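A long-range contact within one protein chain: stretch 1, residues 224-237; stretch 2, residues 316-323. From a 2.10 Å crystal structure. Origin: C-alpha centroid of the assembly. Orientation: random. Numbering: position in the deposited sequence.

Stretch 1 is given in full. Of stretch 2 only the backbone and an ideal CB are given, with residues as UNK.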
# COMPACT_ATOMS: atom_id res chain seq x y z
N PHE A 224 -5.18 -5.93 -15.15
CA PHE A 224 -4.15 -5.91 -14.11
C PHE A 224 -4.78 -6.22 -12.75
O PHE A 224 -4.34 -7.12 -12.03
CB PHE A 224 -3.50 -4.53 -14.06
CG PHE A 224 -2.59 -4.33 -12.87
CD1 PHE A 224 -1.23 -4.59 -12.97
CD2 PHE A 224 -3.09 -3.89 -11.66
CE1 PHE A 224 -0.38 -4.42 -11.87
CE2 PHE A 224 -2.26 -3.71 -10.55
CZ PHE A 224 -0.90 -3.98 -10.66
N TYR A 225 -5.83 -5.48 -12.42
CA TYR A 225 -6.50 -5.65 -11.14
C TYR A 225 -7.26 -6.96 -11.04
O TYR A 225 -7.22 -7.64 -10.01
CB TYR A 225 -7.45 -4.48 -10.88
CG TYR A 225 -6.73 -3.17 -10.68
CD1 TYR A 225 -6.77 -2.18 -11.66
CD2 TYR A 225 -5.97 -2.93 -9.53
CE1 TYR A 225 -6.08 -0.98 -11.50
CE2 TYR A 225 -5.28 -1.74 -9.36
CZ TYR A 225 -5.33 -0.77 -10.35
OH TYR A 225 -4.65 0.42 -10.20
N TYR A 226 -7.95 -7.32 -12.11
CA TYR A 226 -8.70 -8.56 -12.09
C TYR A 226 -7.77 -9.75 -11.81
O TYR A 226 -8.07 -10.60 -10.96
CB TYR A 226 -9.42 -8.77 -13.43
CG TYR A 226 -10.09 -10.11 -13.55
CD1 TYR A 226 -11.35 -10.34 -13.00
CD2 TYR A 226 -9.46 -11.18 -14.20
CE1 TYR A 226 -11.97 -11.59 -13.09
CE2 TYR A 226 -10.06 -12.43 -14.29
CZ TYR A 226 -11.32 -12.63 -13.74
OH TYR A 226 -11.92 -13.87 -13.82
N ASN A 227 -6.63 -9.80 -12.50
CA ASN A 227 -5.71 -10.92 -12.30
C ASN A 227 -5.13 -10.97 -10.89
O ASN A 227 -4.89 -12.06 -10.37
CB ASN A 227 -4.57 -10.89 -13.33
CG ASN A 227 -5.05 -11.29 -14.73
OD1 ASN A 227 -6.04 -12.03 -14.87
ND2 ASN A 227 -4.34 -10.83 -15.76
N ARG A 228 -4.90 -9.81 -10.28
CA ARG A 228 -4.35 -9.78 -8.92
C ARG A 228 -5.39 -10.38 -7.97
O ARG A 228 -5.07 -11.19 -7.11
CB ARG A 228 -4.02 -8.34 -8.51
CG ARG A 228 -3.02 -7.63 -9.42
CD ARG A 228 -1.71 -8.35 -9.41
NE ARG A 228 -0.69 -7.72 -10.24
CZ ARG A 228 -0.73 -7.64 -11.57
NH1 ARG A 228 -1.76 -8.13 -12.26
NH2 ARG A 228 0.30 -7.12 -12.22
N LEU A 229 -6.65 -9.98 -8.13
CA LEU A 229 -7.71 -10.53 -7.30
C LEU A 229 -7.74 -12.05 -7.42
O LEU A 229 -7.76 -12.77 -6.43
CB LEU A 229 -9.08 -9.99 -7.72
CG LEU A 229 -9.50 -8.61 -7.22
CD1 LEU A 229 -10.96 -8.35 -7.64
CD2 LEU A 229 -9.38 -8.56 -5.71
N LYS A 230 -7.73 -12.52 -8.67
CA LYS A 230 -7.79 -13.95 -8.95
C LYS A 230 -6.62 -14.78 -8.41
O LYS A 230 -6.84 -15.81 -7.78
CB LYS A 230 -7.91 -14.16 -10.46
CG LYS A 230 -8.07 -15.60 -10.88
CD LYS A 230 -8.10 -15.69 -12.40
CE LYS A 230 -8.34 -17.11 -12.89
NZ LYS A 230 -8.22 -17.19 -14.38
N TYR A 231 -5.39 -14.34 -8.66
CA TYR A 231 -4.23 -15.11 -8.22
C TYR A 231 -3.66 -14.82 -6.83
O TYR A 231 -3.04 -15.69 -6.23
CB TYR A 231 -3.13 -15.03 -9.27
CG TYR A 231 -3.57 -15.59 -10.62
CD1 TYR A 231 -4.08 -14.74 -11.60
CD2 TYR A 231 -3.55 -16.96 -10.87
CE1 TYR A 231 -4.57 -15.24 -12.81
CE2 TYR A 231 -4.04 -17.48 -12.08
CZ TYR A 231 -4.55 -16.61 -13.04
OH TYR A 231 -5.09 -17.09 -14.21
N TYR A 232 -3.85 -13.61 -6.32
CA TYR A 232 -3.34 -13.28 -4.99
C TYR A 232 -4.31 -13.78 -3.93
O TYR A 232 -3.92 -13.99 -2.78
CB TYR A 232 -3.15 -11.77 -4.85
CG TYR A 232 -1.93 -11.20 -5.57
CD1 TYR A 232 -1.19 -11.96 -6.48
CD2 TYR A 232 -1.53 -9.88 -5.34
CE1 TYR A 232 -0.08 -11.42 -7.14
CE2 TYR A 232 -0.43 -9.33 -5.99
CZ TYR A 232 0.29 -10.10 -6.90
OH TYR A 232 1.36 -9.54 -7.54
N LYS A 233 -5.57 -13.94 -4.31
CA LYS A 233 -6.62 -14.43 -3.41
C LYS A 233 -6.75 -13.69 -2.09
O LYS A 233 -7.22 -12.55 -2.08
CB LYS A 233 -6.41 -15.94 -3.17
CG LYS A 233 -6.58 -16.75 -4.47
CD LYS A 233 -6.07 -18.18 -4.34
CE LYS A 233 -6.02 -18.85 -5.71
NZ LYS A 233 -5.25 -20.13 -5.65
N ASP A 234 -6.36 -14.30 -0.98
CA ASP A 234 -6.49 -13.62 0.30
C ASP A 234 -5.39 -12.62 0.58
O ASP A 234 -5.40 -11.96 1.63
CB ASP A 234 -6.55 -14.62 1.45
CG ASP A 234 -5.32 -15.49 1.51
OD1 ASP A 234 -4.98 -15.94 2.62
OD2 ASP A 234 -4.71 -15.72 0.45
N ARG A 235 -4.44 -12.49 -0.33
CA ARG A 235 -3.35 -11.54 -0.13
C ARG A 235 -3.63 -10.21 -0.80
O ARG A 235 -2.74 -9.38 -0.99
CB ARG A 235 -2.03 -12.15 -0.57
CG ARG A 235 -1.80 -13.43 0.22
CD ARG A 235 -0.36 -13.69 0.47
NE ARG A 235 -0.16 -14.89 1.28
CZ ARG A 235 1.03 -15.29 1.70
NH1 ARG A 235 1.16 -16.39 2.43
NH2 ARG A 235 2.10 -14.56 1.38
N VAL A 236 -4.89 -10.01 -1.17
CA VAL A 236 -5.33 -8.75 -1.75
C VAL A 236 -6.72 -8.43 -1.20
O VAL A 236 -7.55 -9.31 -1.05
CB VAL A 236 -5.35 -8.80 -3.31
CG1 VAL A 236 -6.22 -9.95 -3.80
CG2 VAL A 236 -5.88 -7.47 -3.85
N LEU A 237 -6.96 -7.16 -0.89
CA LEU A 237 -8.25 -6.72 -0.38
C LEU A 237 -8.55 -5.39 -1.06
O LEU A 237 -7.64 -4.60 -1.33
CB LEU A 237 -8.22 -6.55 1.14
CG LEU A 237 -8.26 -7.83 1.98
CD1 LEU A 237 -8.13 -7.49 3.47
CD2 LEU A 237 -9.58 -8.57 1.70
N UNK A 316 -9.63 1.52 -2.20
CA UNK A 316 -8.21 1.25 -2.28
C UNK A 316 -7.97 -0.20 -2.65
O UNK A 316 -8.83 -1.07 -2.43
CB UNK A 316 -7.52 1.59 -0.96
N UNK A 317 -6.81 -0.46 -3.23
CA UNK A 317 -6.41 -1.80 -3.65
C UNK A 317 -5.20 -2.12 -2.76
O UNK A 317 -4.16 -1.47 -2.86
CB UNK A 317 -6.08 -1.88 -5.14
N UNK A 318 -5.34 -3.12 -1.90
CA UNK A 318 -4.28 -3.47 -0.96
C UNK A 318 -3.70 -4.87 -1.06
O UNK A 318 -4.43 -5.84 -1.23
CB UNK A 318 -4.81 -3.28 0.46
N UNK A 319 -2.38 -4.97 -0.93
CA UNK A 319 -1.70 -6.27 -0.93
C UNK A 319 -1.38 -6.58 0.54
O UNK A 319 -0.91 -5.70 1.29
CB UNK A 319 -0.44 -6.26 -1.80
N UNK A 320 -1.63 -7.81 0.95
CA UNK A 320 -1.42 -8.20 2.33
C UNK A 320 -0.52 -9.42 2.45
O UNK A 320 -0.84 -10.50 1.97
CB UNK A 320 -2.76 -8.48 3.01
N UNK A 321 0.61 -9.23 3.11
CA UNK A 321 1.55 -10.31 3.32
C UNK A 321 2.10 -10.17 4.73
O UNK A 321 1.94 -9.13 5.37
CB UNK A 321 2.67 -10.29 2.28
N UNK A 322 2.73 -11.23 5.24
CA UNK A 322 3.28 -11.18 6.60
C UNK A 322 4.19 -9.98 6.89
O UNK A 322 4.17 -9.45 8.00
CB UNK A 322 4.07 -12.47 6.87
N UNK A 323 4.98 -9.56 5.91
CA UNK A 323 5.90 -8.46 6.13
C UNK A 323 5.24 -7.08 6.19
O UNK A 323 5.69 -6.20 6.93
CB UNK A 323 6.95 -8.46 5.02

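Stretch 1 runs as a helix through Tyr232, turns at Lys233 and comes back as a short strand at Val236 and Leu237, against which stretch 2 lies antiparallel. Position 316 has extended backbone angles, and nothing of stretch 1 lies within 5.5 Å of its ideal CB. Stretch 1 therefore sets little preference; many residues would fit, and the deposited one is Gly316.

At position 317 the CA-to-CB bond points sideways, yet the ideal CB sits 4.3 Å from Tyr225 CE2, and beyond it opens a slot lined by Tyr225, Arg228, Leu229 and Val236. Leucine, methionine or an aromatic could reach in; a flat ring exploits the slot best. It is Phe317, with chi1 t. Val236 CG2 covers one face, 4.0 Å from the Phe317 ring centroid, while Tyr225 turns its edge to the opposite face, Tyr225 CD2 lying 3.6 Å from Phe317 CE1. Arg228 CB meets the ring edge, 3.8 Å from Phe317 CZ.

Position 318 pairs with Leu237, and its CB points to the sheet face that carries Leu237. The backbone does the binding: 318 N donates to Leu237 O at 2.8 Å, and Leu237 N donates to 318 O at 2.9 Å. Beta-branched, aliphatic or aromatic residues would all suit. Phe318 is found, its ring leading away from stretch 1.

Position 319 pairs with Val236 without hydrogen bonds between the two, its CB on the face shared with Val236. Tyr232 CD2 is 5.2 Å from that ideal CB, so a large apolar group could bridge the gap to the helix. Phe319 does so: Tyr232 directs its edge at the Phe319 face in an offset arrangement, with Tyr232 CE2 3.4 Å from Phe319 CE2.

At position 320 the amide N donates to Arg235 O at 2.7 Å, extending the ladder. CB points sideways, but a branched aliphatic chain could bend back over the strand. Ile320 does, with chi1 m, bringing Ile320 CD1 to 3.9 Å from Leu237 CB.

Position 321 has its ideal CB 4.4 Å from Arg235 NH2, inviting an acceptor such as Asn, Asp, Gln or Glu. Asn321 uses OD1 to accept a hydrogen bond from Arg235 NH2 at 3.0 Å, at the guanidinium edge. A water accepts from Asn321 ND2 and donates to Arg235 O, both at 2.9 Å.

Position 322, with phi -52°, tolerates proline; Pro322 CD rests 3.9 Å from Arg235 NH2. Position 323 is out of reach, so stretch 1 leaves Phe323 unconstrained.

Stretch 2 316-323: GFFFINPF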
# COMPACT_ATOMS: atom_id res chain seq x y z
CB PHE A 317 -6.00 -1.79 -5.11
CG PHE A 317 -6.08 -3.12 -5.77
CD1 PHE A 317 -7.30 -3.62 -6.22
CD2 PHE A 317 -4.93 -3.88 -5.97
CE1 PHE A 317 -7.38 -4.85 -6.86
CE2 PHE A 317 -5.01 -5.12 -6.62
CZ PHE A 317 -6.24 -5.60 -7.06
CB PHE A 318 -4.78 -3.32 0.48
CG PHE A 318 -4.99 -1.90 0.93
CD1 PHE A 318 -6.11 -1.18 0.50
CD2 PHE A 318 -4.08 -1.29 1.80
CE1 PHE A 318 -6.31 0.14 0.93
CE2 PHE A 318 -4.28 0.02 2.23
CZ PHE A 318 -5.40 0.74 1.80
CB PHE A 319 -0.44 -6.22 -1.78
CG PHE A 319 -0.73 -6.00 -3.24
CD1 PHE A 319 0.01 -5.09 -3.99
CD2 PHE A 319 -1.78 -6.68 -3.86
CE1 PHE A 319 -0.29 -4.85 -5.33
CE2 PHE A 319 -2.09 -6.44 -5.21
CZ PHE A 319 -1.35 -5.53 -5.94
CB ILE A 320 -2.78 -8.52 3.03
CG1 ILE A 320 -3.70 -7.29 2.98
CG2 ILE A 320 -2.55 -8.94 4.47
CD1 ILE A 320 -4.42 -7.13 1.67
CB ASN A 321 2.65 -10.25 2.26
CG ASN A 321 2.11 -10.52 0.86
OD1 ASN A 321 1.92 -11.67 0.47
ND2 ASN A 321 1.83 -9.44 0.11
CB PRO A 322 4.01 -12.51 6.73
CG PRO A 322 3.16 -13.43 5.86
CD PRO A 322 2.95 -12.56 4.63
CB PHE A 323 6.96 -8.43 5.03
CG PHE A 323 7.92 -7.27 5.12
CD1 PHE A 323 8.66 -7.06 6.28
CD2 PHE A 323 8.11 -6.42 4.03
CE1 PHE A 323 9.58 -6.00 6.36
CE2 PHE A 323 9.03 -5.36 4.10
CZ PHE A 323 9.76 -5.16 5.26
O HOH W 1 -0.03 -9.48 -2.09
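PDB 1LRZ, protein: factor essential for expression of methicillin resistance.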